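Local atomic coordinates of membrane protein, putative (Geobacter sulfurreducens PCA, PDB entry 2QYB), a protein that is of unproven function but probably combines membrane transport with phosphatase activity in one long chain, represented here by its GAF domain. Residues E72-E77 against Q85-T90; Q91-P96 against E100-E105; L126-R131 against N143-L148. All blocks are in the same frame, centred on the assembly; numbering follows the deposited sequence.

Following the chain from its N terminus, contact 1 (72-77 with 85-90) closes the turn that leads from helix 74-81 into strand 85-87. Contact 2 (91-96 with 100-105) opens at the very next residue and folds the following loop back onto helix 96-104. Contact 3 (126-131 with 143-148) then joins strand 124-130 to the C-terminal helix 139-158. The three come in series, with no nesting or crossing. Contacts 1 and 2 adjoin through Met-93, which packs on Tyr-74 and Val-87, and through the probable hydrogen bond from Lys-95 NZ to Glu-72 O. Ile-75 packs on Ser-127, so contact 1 reaches strand 124-130 from the face opposite the C-terminal helix.

Contact 1: E72-E77 against Q85-T90; sequences ETYIGE and QFVNDT
Tyr-74, in the first turn of helix 74-81, and Gln-85, at the start of strand 85-87, bring their CA atoms to 6.4 Å, the closest backbone approach between the two segments. In this GAF domain the pair closes a short helix-to-strand connection, whose strand lies at the margin of the antiparallel sheet and is hydrogen-bonded to strand 109-115. Gln-85 passes beside the carbonyl of Tyr-74, its CG 3.4 Å from Tyr-74 O. With the chain bent at chi2 (-67°), the amide crosses the Glu-77 side chain at a slant, OE1 being 3.5 Å from Glu-77 CG. The carboxylate and amide planes are 88° apart, and the touch is van der Waals packing on a methylene. Glutamine suits the place because its aliphatic part packs here while NE2 donates to Arg-83 O. Shortening this residue to an alanine would probably take the amide away from Glu-77 CG and leave the Arg-83 carbonyl without this donor. Further along the strand, Val-87 CG2 meets the tyrosine at CE1 (4.1 Å), and the two side chains cross at about a right angle. Phe-110 packs edge-to-face with the same ring. Thr-73 is the N-cap of the helix: Gly-76, whose lack of a side chain leaves room for the hydroxyl, donates its N-H to Thr-73 OG1 at 3.0 Å.

Contact 2: Q91-P96 against E100-E105; sequences QYMTKP and ELMQKE
Met-93 and Met-102, both selenomethionines, each turn CG anti to the carbonyl carbon (chi1 -67° and -65°), and with a bend at chi3 in both chains their ends come together between loop and helix. The methyl CE of Met-93 lies 4.1 Å from SE of Met-102, the side chains crossing at about a right angle. Methionine, here in its selenium form, is long, flexible and apolar, which suits a buried place where a loop is fitted against a helix. This is the turn of the GAF domain in which the chain leaves strand 85-87, runs through an irregular loop and doubles back as helix 96-104. Lys-95 takes the N-cap position and Pro-96 begins the helix, a place that suits proline because its ring nitrogen has no hydrogen to give and the first helical turn needs none there. Its carbonyl does take part: Glu-100 N donates to Pro-96 O at 3.0 Å with an N-H...O angle of 159°, the donor standing above the carbonyl plane. Close by, Glu-100 CB sits 3.4 Å from that same Pro-96 O. At the other end of the loop Gln-103 stretches out so that NE2 lies 3.4 Å from Gln-91 CA, a packing contact with the backbone. The Gln-91 side chain leads away from the helix, its CG set over one face of the Tyr-92 ring. Polar groups of the loop have nearby mates: Gln-91 N donates to Asp-89 OD1, and Gln-91 O accepts from Arg-99 NE. Toward the core, both selenomethionines rest on Phe-110 of strand 109-115, and Met-93 also packs on Tyr-74 of helix 74-81, so the loop is held between that helix, helix 96-104 and the sheet.

Contact 3: L126-R131 against N143-L148; sequences LSVFSR and NLLESL
Leu-148 N donates to Leu-144 O at 2.8 Å, a main-chain bond of helix 139-158 that fixes the turn from which Leu-148 reaches Leu-126. Between strand and helix the two leucines meet methyl to methyl, Leu-126 CD2 lying 3.7 Å from Leu-148 CD1, with the side chains crossing at about a right angle. Leu-126 already points at the helix, and with CG anti to the backbone N (chi1 166°) its CD2 comes to lie against Leu-148. The same CD2 also comes to 3.9 Å from Leu-145 O, so that one methyl touches both side chain and backbone of the helix. One step further along the strand face, Val-128 CG2 approaches Leu-145 CD1 at 4.3 Å, a looser touch. The helix thus lies on one face of the central antiparallel sheet of the GAF fold, strand order 2-1-5-4-3; the axis of residues 143-148 comes to 10.2 Å from that of strand 126-130 at closest, the directions 141° apart. Alternation along the strand explains the residue types: Leu-126 and Val-128 present branched apolar groups to the helix, while Ser-127 between them faces the other side, where Ile-75 packs on it. Helix 10-32 shares the interface, Leu-26 touching Leu-126 while Leu-25 and Leu-29 pack on Leu-148. At the end of the strand, Ser-130 OG is hydrogen-bonded to Lys-34 O, Thr-132 N and Ile-133 N.

Contact 1: E72-E77 against Q85-T90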
# COMPACT_ATOMS: atom_id res chain seq x y z
N GLU A 72 9.62 5.05 -27.21
CA GLU A 72 10.79 4.15 -27.07
C GLU A 72 10.74 3.09 -25.94
O GLU A 72 11.62 2.23 -25.86
CB GLU A 72 12.10 4.97 -26.92
CG GLU A 72 12.51 5.78 -28.17
CD GLU A 72 11.86 7.17 -28.24
OE1 GLU A 72 11.19 7.62 -27.25
OE2 GLU A 72 12.01 7.81 -29.30
N THR A 73 9.73 3.15 -25.08
CA THR A 73 9.51 2.12 -24.08
C THR A 73 8.23 1.36 -24.41
O THR A 73 7.34 1.92 -25.03
CB THR A 73 9.40 2.75 -22.66
OG1 THR A 73 8.30 3.66 -22.64
CG2 THR A 73 10.74 3.52 -22.27
N TYR A 74 8.12 0.10 -23.97
CA TYR A 74 6.87 -0.69 -24.16
C TYR A 74 5.69 -0.06 -23.42
O TYR A 74 4.59 -0.04 -23.91
CB TYR A 74 7.01 -2.12 -23.65
CG TYR A 74 8.00 -3.00 -24.35
CD1 TYR A 74 7.69 -3.63 -25.55
CD2 TYR A 74 9.23 -3.27 -23.78
CE1 TYR A 74 8.60 -4.47 -26.20
CE2 TYR A 74 10.15 -4.10 -24.42
CZ TYR A 74 9.82 -4.70 -25.63
OH TYR A 74 10.74 -5.53 -26.26
N ILE A 75 5.95 0.42 -22.21
CA ILE A 75 4.94 1.06 -21.38
C ILE A 75 4.46 2.42 -21.93
O ILE A 75 3.28 2.74 -21.90
CB ILE A 75 5.47 1.22 -19.93
CG1 ILE A 75 4.33 1.62 -18.99
CG2 ILE A 75 6.66 2.22 -19.88
CD1 ILE A 75 4.68 1.45 -17.56
N GLY A 76 5.37 3.21 -22.45
CA GLY A 76 5.01 4.45 -23.14
C GLY A 76 4.21 4.19 -24.41
O GLY A 76 3.31 4.96 -24.76
N GLU A 77 4.55 3.10 -25.09
CA GLU A 77 3.87 2.76 -26.33
C GLU A 77 2.46 2.28 -26.03
O GLU A 77 1.54 2.60 -26.76
CB GLU A 77 4.67 1.69 -27.12
CG GLU A 77 3.97 1.12 -28.41
CD GLU A 77 3.51 2.21 -29.39
OE1 GLU A 77 3.98 3.36 -29.23
OE2 GLU A 77 2.69 1.93 -30.30
N GLN A 85 0.51 -3.96 -24.79
CA GLN A 85 1.80 -4.41 -25.26
C GLN A 85 2.21 -5.58 -24.38
O GLN A 85 2.07 -5.53 -23.13
CB GLN A 85 2.81 -3.28 -25.07
CG GLN A 85 2.41 -1.96 -25.68
CD GLN A 85 2.37 -2.03 -27.19
OE1 GLN A 85 3.40 -2.27 -27.85
NE2 GLN A 85 1.17 -1.82 -27.76
N PHE A 86 2.71 -6.66 -24.97
CA PHE A 86 3.18 -7.78 -24.11
C PHE A 86 4.35 -8.53 -24.73
O PHE A 86 4.55 -8.46 -25.91
CB PHE A 86 2.02 -8.75 -23.76
CG PHE A 86 1.44 -9.42 -24.94
CD1 PHE A 86 1.90 -10.67 -25.35
CD2 PHE A 86 0.44 -8.79 -25.69
CE1 PHE A 86 1.36 -11.29 -26.48
CE2 PHE A 86 -0.10 -9.40 -26.84
CZ PHE A 86 0.36 -10.64 -27.23
N VAL A 87 5.12 -9.21 -23.89
CA VAL A 87 6.23 -10.08 -24.29
C VAL A 87 6.00 -11.43 -23.59
O VAL A 87 5.96 -11.51 -22.35
CB VAL A 87 7.65 -9.46 -23.95
CG1 VAL A 87 8.78 -10.41 -24.23
CG2 VAL A 87 7.87 -8.18 -24.72
N ASN A 88 5.79 -12.48 -24.39
CA ASN A 88 5.53 -13.81 -23.82
C ASN A 88 6.77 -14.56 -23.33
O ASN A 88 6.69 -15.35 -22.38
CB ASN A 88 4.66 -14.66 -24.75
CG ASN A 88 3.21 -14.64 -24.33
OD1 ASN A 88 2.30 -14.48 -25.12
ND2 ASN A 88 3.01 -14.75 -23.06
N ASP A 89 7.92 -14.24 -23.93
CA ASP A 89 9.19 -14.81 -23.54
C ASP A 89 10.32 -13.78 -23.67
O ASP A 89 10.73 -13.44 -24.77
CB ASP A 89 9.53 -16.07 -24.37
CG ASP A 89 10.67 -16.88 -23.76
OD1 ASP A 89 11.49 -16.25 -23.07
OD2 ASP A 89 10.73 -18.13 -23.96
N THR A 90 10.83 -13.31 -22.53
CA THR A 90 11.88 -12.32 -22.53
C THR A 90 13.18 -12.76 -23.27
O THR A 90 13.96 -11.90 -23.63
CB THR A 90 12.23 -11.87 -21.09
OG1 THR A 90 12.52 -13.02 -20.30
CG2 THR A 90 11.06 -11.03 -20.45

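Contact 2: Q91-P96 against E100-E105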
# COMPACT_ATOMS: atom_id res chain seq x y z
N GLN A 91 13.40 -14.05 -23.51
CA GLN A 91 14.58 -14.44 -24.26
C GLN A 91 14.56 -13.92 -25.70
O GLN A 91 15.59 -13.84 -26.32
CB GLN A 91 14.88 -15.96 -24.19
CG GLN A 91 14.10 -16.80 -25.17
CD GLN A 91 14.45 -18.32 -25.13
OE1 GLN A 91 15.62 -18.72 -25.27
NE2 GLN A 91 13.41 -19.17 -25.01
N TYR A 92 13.39 -13.52 -26.21
CA TYR A 92 13.20 -13.18 -27.62
C TYR A 92 12.85 -11.73 -27.87
O TYR A 92 12.46 -11.35 -28.97
CB TYR A 92 12.11 -14.09 -28.25
CG TYR A 92 12.44 -15.56 -28.15
CD1 TYR A 92 13.74 -16.03 -28.42
CD2 TYR A 92 11.46 -16.50 -27.82
CE1 TYR A 92 14.06 -17.37 -28.31
CE2 TYR A 92 11.76 -17.84 -27.72
CZ TYR A 92 13.07 -18.27 -27.96
OH TYR A 92 13.37 -19.59 -27.87
N MSE A 93 13.03 -10.89 -26.88
CA MSE A 93 12.94 -9.44 -27.06
C MSE A 93 14.03 -8.91 -27.95
O MSE A 93 15.14 -9.43 -27.97
CB MSE A 93 13.12 -8.76 -25.71
CG MSE A 93 12.01 -9.00 -24.72
SE MSE A 93 12.54 -8.26 -23.02
CE MSE A 93 12.07 -6.43 -23.40
N THR A 94 13.71 -7.83 -28.65
CA THR A 94 14.65 -7.19 -29.56
C THR A 94 15.42 -5.97 -28.93
O THR A 94 16.24 -5.37 -29.62
CB THR A 94 13.90 -6.73 -30.84
OG1 THR A 94 12.96 -5.71 -30.50
CG2 THR A 94 13.15 -7.90 -31.49
N LYS A 95 15.15 -5.62 -27.68
CA LYS A 95 15.90 -4.57 -27.01
C LYS A 95 16.97 -5.25 -26.15
O LYS A 95 16.67 -5.84 -25.10
CB LYS A 95 14.98 -3.74 -26.13
CG LYS A 95 14.19 -2.69 -26.86
CD LYS A 95 13.03 -2.20 -26.00
CE LYS A 95 12.02 -1.41 -26.86
NZ LYS A 95 12.64 -0.18 -27.47
N PRO A 96 18.22 -5.21 -26.61
CA PRO A 96 19.16 -6.12 -25.97
C PRO A 96 19.58 -5.77 -24.54
O PRO A 96 19.72 -6.67 -23.72
CB PRO A 96 20.35 -6.15 -26.94
CG PRO A 96 20.19 -4.96 -27.86
CD PRO A 96 18.79 -4.45 -27.73
N GLU A 100 18.48 -7.85 -21.27
CA GLU A 100 19.46 -8.30 -20.32
C GLU A 100 19.10 -7.88 -18.87
O GLU A 100 19.21 -8.67 -17.94
CB GLU A 100 20.85 -7.79 -20.74
CG GLU A 100 22.00 -8.32 -19.93
CD GLU A 100 22.14 -9.83 -19.99
OE1 GLU A 100 21.75 -10.44 -21.03
OE2 GLU A 100 22.66 -10.39 -19.00
N LEU A 101 18.65 -6.63 -18.70
CA LEU A 101 18.34 -6.09 -17.35
C LEU A 101 17.19 -6.84 -16.69
O LEU A 101 17.22 -7.12 -15.51
CB LEU A 101 17.99 -4.61 -17.42
CG LEU A 101 19.01 -3.53 -17.08
CD1 LEU A 101 20.51 -3.96 -17.12
CD2 LEU A 101 18.74 -2.29 -17.97
N MSE A 102 16.20 -7.17 -17.50
CA MSE A 102 15.01 -7.85 -17.02
C MSE A 102 15.26 -9.31 -16.67
O MSE A 102 14.77 -9.76 -15.62
CB MSE A 102 13.90 -7.75 -18.06
CG MSE A 102 13.42 -6.30 -18.27
SE MSE A 102 11.80 -6.24 -19.34
CE MSE A 102 10.87 -7.66 -18.41
N GLN A 103 15.99 -10.05 -17.52
CA GLN A 103 16.35 -11.45 -17.23
C GLN A 103 17.23 -11.54 -15.95
O GLN A 103 17.16 -12.49 -15.18
CB GLN A 103 17.09 -12.09 -18.41
CG GLN A 103 16.33 -12.17 -19.73
CD GLN A 103 17.05 -13.03 -20.79
OE1 GLN A 103 18.25 -12.84 -21.09
NE2 GLN A 103 16.33 -13.99 -21.35
N LYS A 104 18.04 -10.53 -15.73
CA LYS A 104 18.86 -10.44 -14.54
C LYS A 104 17.95 -10.34 -13.29
O LYS A 104 18.29 -10.82 -12.23
CB LYS A 104 19.85 -9.26 -14.71
CG LYS A 104 20.74 -8.88 -13.50
CD LYS A 104 21.68 -10.01 -13.00
CE LYS A 104 22.14 -9.68 -11.57
NZ LYS A 104 23.30 -10.47 -11.08
N GLU A 105 16.78 -9.72 -13.43
CA GLU A 105 15.76 -9.72 -12.38
C GLU A 105 14.95 -11.03 -12.37
O GLU A 105 14.13 -11.21 -11.47
CB GLU A 105 14.75 -8.57 -12.59
CG GLU A 105 15.31 -7.17 -12.57
CD GLU A 105 14.93 -6.38 -11.32
OE1 GLU A 105 14.75 -6.98 -10.23
OE2 GLU A 105 14.82 -5.14 -11.42

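Contact 3: L126-R131 against N143-L148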
# COMPACT_ATOMS: atom_id res chain seq x y z
N LEU A 126 -1.73 -0.63 -16.25
CA LEU A 126 -1.60 -1.78 -15.42
C LEU A 126 -0.48 -2.62 -16.04
O LEU A 126 -0.64 -3.07 -17.15
CB LEU A 126 -2.93 -2.57 -15.39
CG LEU A 126 -2.87 -3.98 -14.82
CD1 LEU A 126 -2.38 -3.92 -13.34
CD2 LEU A 126 -4.21 -4.82 -15.02
N SER A 127 0.63 -2.80 -15.32
CA SER A 127 1.80 -3.56 -15.78
C SER A 127 1.91 -4.82 -14.96
O SER A 127 1.81 -4.74 -13.74
CB SER A 127 3.11 -2.76 -15.59
OG SER A 127 2.99 -1.41 -16.08
N VAL A 128 2.14 -5.96 -15.58
CA VAL A 128 2.25 -7.23 -14.84
C VAL A 128 3.40 -8.11 -15.33
O VAL A 128 3.69 -8.18 -16.51
CB VAL A 128 0.93 -8.04 -14.93
CG1 VAL A 128 -0.23 -7.20 -14.39
CG2 VAL A 128 0.61 -8.43 -16.37
N PHE A 129 4.00 -8.83 -14.41
CA PHE A 129 5.25 -9.54 -14.67
C PHE A 129 5.22 -10.90 -14.01
O PHE A 129 4.83 -11.02 -12.89
CB PHE A 129 6.41 -8.75 -14.08
CG PHE A 129 6.46 -7.32 -14.52
CD1 PHE A 129 7.30 -6.94 -15.60
CD2 PHE A 129 5.68 -6.35 -13.86
CE1 PHE A 129 7.36 -5.63 -16.01
CE2 PHE A 129 5.73 -5.06 -14.27
CZ PHE A 129 6.57 -4.68 -15.35
N SER A 130 5.63 -11.92 -14.72
CA SER A 130 5.89 -13.23 -14.13
C SER A 130 7.41 -13.52 -14.16
O SER A 130 8.03 -13.43 -15.19
CB SER A 130 5.14 -14.31 -14.89
OG SER A 130 5.50 -15.61 -14.45
N ARG A 131 7.99 -13.82 -13.00
CA ARG A 131 9.29 -14.47 -12.89
C ARG A 131 9.17 -16.01 -12.90
O ARG A 131 10.14 -16.73 -12.62
CB ARG A 131 10.01 -14.01 -11.61
CG ARG A 131 10.39 -12.54 -11.69
CD ARG A 131 11.17 -12.07 -10.51
NE ARG A 131 10.28 -11.95 -9.36
CZ ARG A 131 9.71 -10.82 -8.94
NH1 ARG A 131 9.96 -9.66 -9.55
NH2 ARG A 131 8.91 -10.87 -7.86
N ASN A 143 -7.90 -11.11 -21.87
CA ASN A 143 -9.28 -10.75 -21.67
C ASN A 143 -9.47 -10.29 -20.21
O ASN A 143 -10.01 -9.22 -19.93
CB ASN A 143 -10.19 -11.97 -21.92
CG ASN A 143 -10.63 -12.15 -23.39
OD1 ASN A 143 -11.41 -13.08 -23.70
ND2 ASN A 143 -10.15 -11.28 -24.28
N LEU A 144 -9.02 -11.12 -19.28
CA LEU A 144 -9.25 -10.90 -17.88
C LEU A 144 -8.51 -9.65 -17.39
O LEU A 144 -9.07 -8.88 -16.61
CB LEU A 144 -8.86 -12.17 -17.07
CG LEU A 144 -8.88 -12.05 -15.54
CD1 LEU A 144 -9.51 -13.27 -14.83
CD2 LEU A 144 -7.47 -11.79 -14.96
N LEU A 145 -7.30 -9.41 -17.90
CA LEU A 145 -6.53 -8.21 -17.52
C LEU A 145 -7.21 -6.91 -17.97
O LEU A 145 -7.25 -5.92 -17.24
CB LEU A 145 -5.10 -8.29 -18.08
CG LEU A 145 -4.32 -9.44 -17.44
CD1 LEU A 145 -3.02 -9.70 -18.19
CD2 LEU A 145 -4.11 -9.24 -15.88
N GLU A 146 -7.77 -6.95 -19.17
CA GLU A 146 -8.51 -5.82 -19.68
C GLU A 146 -9.77 -5.63 -18.86
O GLU A 146 -10.22 -4.49 -18.66
CB GLU A 146 -8.86 -6.03 -21.16
CG GLU A 146 -7.65 -5.92 -22.03
CD GLU A 146 -7.99 -6.00 -23.53
OE1 GLU A 146 -8.25 -7.15 -24.03
OE2 GLU A 146 -7.95 -4.90 -24.20
N SER A 147 -10.36 -6.71 -18.36
CA SER A 147 -11.53 -6.54 -17.48
C SER A 147 -11.08 -5.91 -16.16
O SER A 147 -11.65 -4.91 -15.68
CB SER A 147 -12.27 -7.86 -17.20
OG SER A 147 -12.99 -8.28 -18.32
N LEU A 148 -10.03 -6.47 -15.57
CA LEU A 148 -9.48 -5.87 -14.38
C LEU A 148 -9.25 -4.34 -14.63
O LEU A 148 -9.60 -3.50 -13.80
CB LEU A 148 -8.17 -6.61 -13.98
CG LEU A 148 -7.59 -6.54 -12.53
CD1 LEU A 148 -6.11 -6.74 -12.53
CD2 LEU A 148 -7.95 -5.31 -11.65